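Local structure of probable TonB-dependent siderophore receptor PirA (Acinetobacter baumannii, 5FR8) at residues A[619-624]-A[641-646]; A[582-587]-A[599-604]. The protein probably mediates the first step of iron uptake across the outer membrane by binding iron-chelating siderophores, possibly ferric enterobactin. All coordinates share one frame; numbering follows the deposited sequence.

Interaction 1 (A[619-624]-A[641-646]); sequences PIYTIN and FTQYGR. With C8E ((hydroxyethyloxy)tri(ethyloxy)octane), chain C.
Tyr621 lays its ring over the backbone of Gly645, the close-packed part of the contact: CA of Gly645, a buried residue, lies 3.5 Å from the centroid of the Tyr621 ring, a CH-pi contact, and its amide N also sits above the ring centre. Chi1 of 77° sets CG of Tyr621 between the backbone N and the carbonyl carbon, and the ring lies across Gly645, where no side chain obstructs it. The ring edge meets CG of Gln643 in plane, and the extended Gln643 continues until NE2 donates a long, bent bond to Tyr621 OH (3.3 Å, 136° at the hydrogen), the hydroxyl tilted from the amide plane. Beside it, Ile623 and Gln643 form a hydrogen-bonded antiparallel pair, Ile623 N to Gln643 O measuring 2.8 Å.

The other face is buried. Thr642 OG1 donates to Asn624 OD1 at 2.9 Å, while ND2 of the same amide bonds Asn599; Thr622 CG2 and Pro619 CG rest obliquely against the Tyr644 ring. Looser are the exposed Ile620 and Arg646, joined by Ile620 N to Arg646 O at 3.2 Å, and Phe641, with detergent C20 over one ring face. Aromatic over glycine here resembles the mortise-tenon joint described in outer-membrane beta-barrels.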
# COMPACT_ATOMS: atom_id res chain seq x y z
N PRO A 619 11.88 -7.42 -8.14
CA PRO A 619 13.12 -8.09 -8.49
C PRO A 619 13.07 -9.55 -8.04
O PRO A 619 12.43 -9.86 -7.06
CB PRO A 619 14.18 -7.29 -7.71
CG PRO A 619 13.55 -5.97 -7.43
CD PRO A 619 12.09 -6.28 -7.24
N ILE A 620 13.73 -10.43 -8.76
CA ILE A 620 13.74 -11.83 -8.43
C ILE A 620 14.47 -12.05 -7.11
O ILE A 620 14.11 -12.95 -6.33
CB ILE A 620 14.37 -12.67 -9.56
CG1 ILE A 620 14.25 -14.15 -9.25
CG2 ILE A 620 15.82 -12.30 -9.81
CD1 ILE A 620 14.65 -15.02 -10.41
N TYR A 621 15.50 -11.23 -6.85
CA TYR A 621 16.11 -11.18 -5.51
C TYR A 621 16.38 -9.73 -5.09
O TYR A 621 16.46 -8.81 -5.91
CB TYR A 621 17.38 -12.02 -5.45
CG TYR A 621 18.60 -11.40 -6.08
CD1 TYR A 621 19.35 -10.45 -5.41
CD2 TYR A 621 19.05 -11.81 -7.33
CE1 TYR A 621 20.49 -9.89 -5.98
CE2 TYR A 621 20.18 -11.26 -7.91
CZ TYR A 621 20.89 -10.30 -7.23
OH TYR A 621 22.02 -9.77 -7.80
N THR A 622 16.47 -9.53 -3.79
CA THR A 622 16.76 -8.22 -3.24
C THR A 622 17.54 -8.37 -1.97
O THR A 622 17.03 -8.98 -1.03
CB THR A 622 15.48 -7.49 -2.86
OG1 THR A 622 14.61 -7.41 -3.99
CG2 THR A 622 15.82 -6.11 -2.37
N ILE A 623 18.76 -7.83 -1.93
CA ILE A 623 19.61 -7.91 -0.75
C ILE A 623 19.77 -6.53 -0.12
O ILE A 623 19.95 -5.55 -0.83
CB ILE A 623 21.01 -8.41 -1.12
CG1 ILE A 623 20.92 -9.83 -1.63
CG2 ILE A 623 21.96 -8.36 0.06
CD1 ILE A 623 22.20 -10.28 -2.27
N ASN A 624 19.69 -6.46 1.21
CA ASN A 624 19.84 -5.19 1.91
C ASN A 624 20.88 -5.27 3.00
O ASN A 624 20.98 -6.30 3.69
CB ASN A 624 18.52 -4.75 2.52
CG ASN A 624 17.49 -4.36 1.49
OD1 ASN A 624 17.42 -3.21 1.04
ND2 ASN A 624 16.69 -5.34 1.09
N PHE A 641 23.21 -0.22 1.77
CA PHE A 641 23.49 -0.79 0.44
C PHE A 641 22.38 -1.75 0.11
O PHE A 641 21.91 -2.52 0.95
CB PHE A 641 24.83 -1.52 0.44
CG PHE A 641 25.19 -2.18 -0.87
CD1 PHE A 641 25.75 -1.43 -1.92
CD2 PHE A 641 25.06 -3.56 -1.04
CE1 PHE A 641 26.12 -2.05 -3.11
CE2 PHE A 641 25.43 -4.17 -2.23
CZ PHE A 641 25.96 -3.41 -3.27
N THR A 642 21.94 -1.68 -1.13
CA THR A 642 20.85 -2.49 -1.56
C THR A 642 21.19 -3.00 -2.94
O THR A 642 21.76 -2.27 -3.74
CB THR A 642 19.56 -1.66 -1.61
OG1 THR A 642 19.16 -1.36 -0.28
CG2 THR A 642 18.47 -2.44 -2.30
N GLN A 643 20.82 -4.24 -3.20
CA GLN A 643 21.17 -4.90 -4.42
C GLN A 643 19.92 -5.59 -4.95
O GLN A 643 19.22 -6.31 -4.21
CB GLN A 643 22.31 -5.88 -4.14
CG GLN A 643 22.65 -6.87 -5.24
CD GLN A 643 23.83 -7.75 -4.87
OE1 GLN A 643 24.31 -7.70 -3.73
NE2 GLN A 643 24.29 -8.58 -5.80
N TYR A 644 19.61 -5.32 -6.21
CA TYR A 644 18.41 -5.84 -6.84
C TYR A 644 18.82 -6.74 -7.98
O TYR A 644 19.54 -6.32 -8.87
CB TYR A 644 17.59 -4.71 -7.47
CG TYR A 644 17.15 -3.59 -6.57
CD1 TYR A 644 16.24 -3.81 -5.53
CD2 TYR A 644 17.63 -2.31 -6.78
CE1 TYR A 644 15.84 -2.78 -4.68
CE2 TYR A 644 17.24 -1.26 -5.96
CZ TYR A 644 16.35 -1.50 -4.91
OH TYR A 644 15.97 -0.47 -4.13
N GLY A 645 18.35 -7.99 -7.96
CA GLY A 645 18.39 -8.84 -9.14
C GLY A 645 17.39 -8.37 -10.20
O GLY A 645 16.84 -7.26 -10.11
N ARG A 646 17.12 -9.23 -11.19
CA ARG A 646 16.45 -8.82 -12.42
C ARG A 646 14.92 -8.74 -12.31
O ARG A 646 14.25 -9.70 -11.87
CB ARG A 646 16.86 -9.76 -13.56
CG ARG A 646 18.36 -10.05 -13.60
CD ARG A 646 18.70 -11.26 -14.47
NE ARG A 646 18.83 -10.90 -15.88
CZ ARG A 646 18.00 -11.29 -16.86
NH1 ARG A 646 16.98 -12.11 -16.60
NH2 ARG A 646 18.21 -10.89 -18.11
C1 C8E C . 21.37 -14.92 6.24
C2 C8E C . 20.95 -13.80 5.26
C3 C8E C . 21.76 -12.49 5.37
C4 C8E C . 22.02 -11.79 4.02
C5 C8E C . 23.26 -10.86 4.06
C6 C8E C . 24.59 -11.62 4.13
C7 C8E C . 25.82 -10.74 3.84
C8 C8E C . 26.89 -10.76 4.95
O9 C8E C . 27.57 -9.48 4.97
C10 C8E C . 28.03 -9.11 6.29
C11 C8E C . 28.82 -7.78 6.27
O12 C8E C . 28.15 -6.76 5.51
C13 C8E C . 29.04 -5.69 5.08
C14 C8E C . 28.23 -4.47 4.59
O15 C8E C . 29.03 -3.51 3.87
C16 C8E C . 29.10 -3.71 2.42
C17 C8E C . 30.55 -3.68 1.85
O18 C8E C . 30.51 -3.65 0.41
C19 C8E C . 30.08 -2.35 -0.11
C20 C8E C . 29.63 -2.34 -1.59
O21 C8E C . 29.82 -1.06 -2.28

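Interaction 2 (A[582-587]-A[599-604]); sequences GFEGSL and NFTYMM. With C8E ((hydroxyethyloxy)tri(ethyloxy)octane), chain C.
Phe600 brings one ring face over the backbone of Gly585, with CE2 of Phe600 3.7 Å from CA of Gly585 and the glycine N above the rim. Chi1 of 87° puts CG of Phe600 between the backbone N and the carbonyl carbon, and the ring leans across to Gly585. Reciprocal bonds tie the two backbones: Gly585 N reaches Phe600 O at 3.0 Å, nearly straight at 175°, and Phe600 N returns to Gly585 O at 3.1 Å. Phe583 and Tyr602 repeat the hydrogen-bonded pattern two residues along. Met604, its chain bent at chi3, sets CE obliquely against CE1 of Phe583, while SD stands in plane at the ring edge, 5.3 Å from the centroid, a Met-aromatic contact. Detergent atom C2 approaches CD2 of Phe600 at the ring edge, 3.5 Å away, and C3 touches Leu587 CB.

A second shell lies beyond. Trp531 meets the Phe583 ring edge-to-face. Inward, Glu584 OE2 forms salt bridges with Arg139 and Arg88, probably stabilising its carboxylate, while Asn599 ND2 bonds Arg64 O and Thr601 OG1 bonds Gly67 N. An apolar outer face backed by polar ties to the plug fits the wall of a TonB-dependent receptor barrel, lipid-facing outside and in contact with the plug inside.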
# COMPACT_ATOMS: atom_id res chain seq x y z
N GLY A 582 8.87 -18.17 -2.14
CA GLY A 582 10.21 -17.62 -2.01
C GLY A 582 10.85 -17.86 -0.66
O GLY A 582 10.30 -18.58 0.19
N PHE A 583 12.00 -17.22 -0.45
CA PHE A 583 12.72 -17.31 0.82
C PHE A 583 13.06 -15.91 1.34
O PHE A 583 13.36 -15.00 0.59
CB PHE A 583 13.99 -18.09 0.62
CG PHE A 583 13.77 -19.57 0.53
CD1 PHE A 583 13.39 -20.17 -0.66
CD2 PHE A 583 13.98 -20.37 1.64
CE1 PHE A 583 13.20 -21.54 -0.74
CE2 PHE A 583 13.79 -21.74 1.57
CZ PHE A 583 13.40 -22.32 0.37
N GLU A 584 12.98 -15.75 2.65
CA GLU A 584 13.43 -14.53 3.30
C GLU A 584 14.52 -15.02 4.24
O GLU A 584 14.39 -16.08 4.87
CB GLU A 584 12.31 -13.90 4.14
CG GLU A 584 11.17 -13.19 3.40
CD GLU A 584 10.11 -12.63 4.36
OE1 GLU A 584 10.21 -12.86 5.60
OE2 GLU A 584 9.17 -11.96 3.87
N GLY A 585 15.59 -14.25 4.34
CA GLY A 585 16.57 -14.48 5.39
C GLY A 585 16.94 -13.13 5.95
O GLY A 585 16.75 -12.09 5.30
N SER A 586 17.48 -13.14 7.15
CA SER A 586 17.98 -11.92 7.77
C SER A 586 19.21 -12.28 8.60
O SER A 586 19.35 -13.42 9.04
CB SER A 586 16.90 -11.32 8.67
OG SER A 586 16.42 -12.29 9.59
N LEU A 587 20.09 -11.31 8.79
CA LEU A 587 21.32 -11.54 9.53
C LEU A 587 21.71 -10.33 10.34
O LEU A 587 21.85 -9.22 9.80
CB LEU A 587 22.45 -11.85 8.56
CG LEU A 587 23.85 -11.79 9.16
CD1 LEU A 587 24.03 -12.94 10.11
CD2 LEU A 587 24.90 -11.82 8.07
N ASN A 599 19.55 -8.31 5.19
CA ASN A 599 18.60 -9.32 4.76
C ASN A 599 18.70 -9.60 3.26
O ASN A 599 19.32 -8.85 2.48
CB ASN A 599 17.18 -8.89 5.09
CG ASN A 599 16.71 -7.72 4.25
OD1 ASN A 599 16.49 -7.85 3.04
ND2 ASN A 599 16.55 -6.56 4.89
N PHE A 600 18.05 -10.67 2.87
CA PHE A 600 17.88 -10.98 1.48
C PHE A 600 16.50 -11.59 1.35
O PHE A 600 15.88 -11.98 2.36
CB PHE A 600 18.94 -11.95 0.99
CG PHE A 600 18.59 -13.40 1.20
CD1 PHE A 600 17.84 -14.09 0.26
CD2 PHE A 600 19.02 -14.07 2.32
CE1 PHE A 600 17.51 -15.40 0.44
CE2 PHE A 600 18.71 -15.40 2.51
CZ PHE A 600 17.95 -16.07 1.56
N THR A 601 16.03 -11.65 0.12
CA THR A 601 14.71 -12.18 -0.19
C THR A 601 14.88 -12.74 -1.57
O THR A 601 15.43 -12.06 -2.44
CB THR A 601 13.65 -11.05 -0.18
OG1 THR A 601 13.57 -10.45 1.13
CG2 THR A 601 12.27 -11.59 -0.59
N TYR A 602 14.45 -13.98 -1.79
CA TYR A 602 14.55 -14.58 -3.13
C TYR A 602 13.19 -15.04 -3.53
O TYR A 602 12.48 -15.65 -2.74
CB TYR A 602 15.49 -15.77 -3.15
CG TYR A 602 15.56 -16.45 -4.50
CD1 TYR A 602 16.30 -15.89 -5.53
CD2 TYR A 602 14.91 -17.66 -4.74
CE1 TYR A 602 16.38 -16.50 -6.77
CE2 TYR A 602 14.98 -18.28 -5.98
CZ TYR A 602 15.72 -17.70 -6.99
OH TYR A 602 15.81 -18.29 -8.23
N MET A 603 12.83 -14.76 -4.77
CA MET A 603 11.45 -14.87 -5.22
C MET A 603 11.41 -15.96 -6.28
O MET A 603 11.83 -15.75 -7.42
CB MET A 603 11.02 -13.52 -5.78
CG MET A 603 9.52 -13.25 -5.78
SD MET A 603 8.74 -13.08 -4.16
CE MET A 603 9.45 -11.56 -3.54
N MET A 604 10.95 -17.14 -5.86
CA MET A 604 10.98 -18.35 -6.68
C MET A 604 9.81 -18.36 -7.62
O MET A 604 9.90 -18.91 -8.68
CB MET A 604 10.86 -19.62 -5.83
CG MET A 604 12.17 -20.20 -5.35
SD MET A 604 12.00 -21.81 -4.51
CE MET A 604 10.98 -21.37 -3.10
C1 C8E C . 21.37 -14.92 6.24
C2 C8E C . 20.95 -13.80 5.26
C3 C8E C . 21.76 -12.49 5.37
C4 C8E C . 22.02 -11.79 4.02
C5 C8E C . 23.26 -10.86 4.06
C6 C8E C . 24.59 -11.62 4.13
C7 C8E C . 25.82 -10.74 3.84
C8 C8E C . 26.89 -10.76 4.95
O9 C8E C . 27.57 -9.48 4.97
C10 C8E C . 28.03 -9.11 6.29
C11 C8E C . 28.82 -7.78 6.27
O12 C8E C . 28.15 -6.76 5.51
C13 C8E C . 29.04 -5.69 5.08
C14 C8E C . 28.23 -4.47 4.59
O15 C8E C . 29.03 -3.51 3.87
C16 C8E C . 29.10 -3.71 2.42
C17 C8E C . 30.55 -3.68 1.85
O18 C8E C . 30.51 -3.65 0.41
C19 C8E C . 30.08 -2.35 -0.11
C20 C8E C . 29.63 -2.34 -1.59
O21 C8E C . 29.82 -1.06 -2.28

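In the fold
Interactions 1 and 2 belong to successive hairpins of one barrel wall, and they join directly because strands 594-608 and 621-630 are neighbours: Ile620 O to Met603 N and Asn624 N to Asn599 O are probable backbone hydrogen bonds. Their centres are about 10 Å apart, and one detergent molecule touches both outer faces. Both are partly buried, with a plug-facing side and an outer side, yet the chemistry differs. In 582-587/599-604 the inner face carries charge to the plug and the outer face is largely aromatic and apolar; in 619-624/641-646 the inner face relies on neutral polar groups and a tyrosine, while its outer face is more polar.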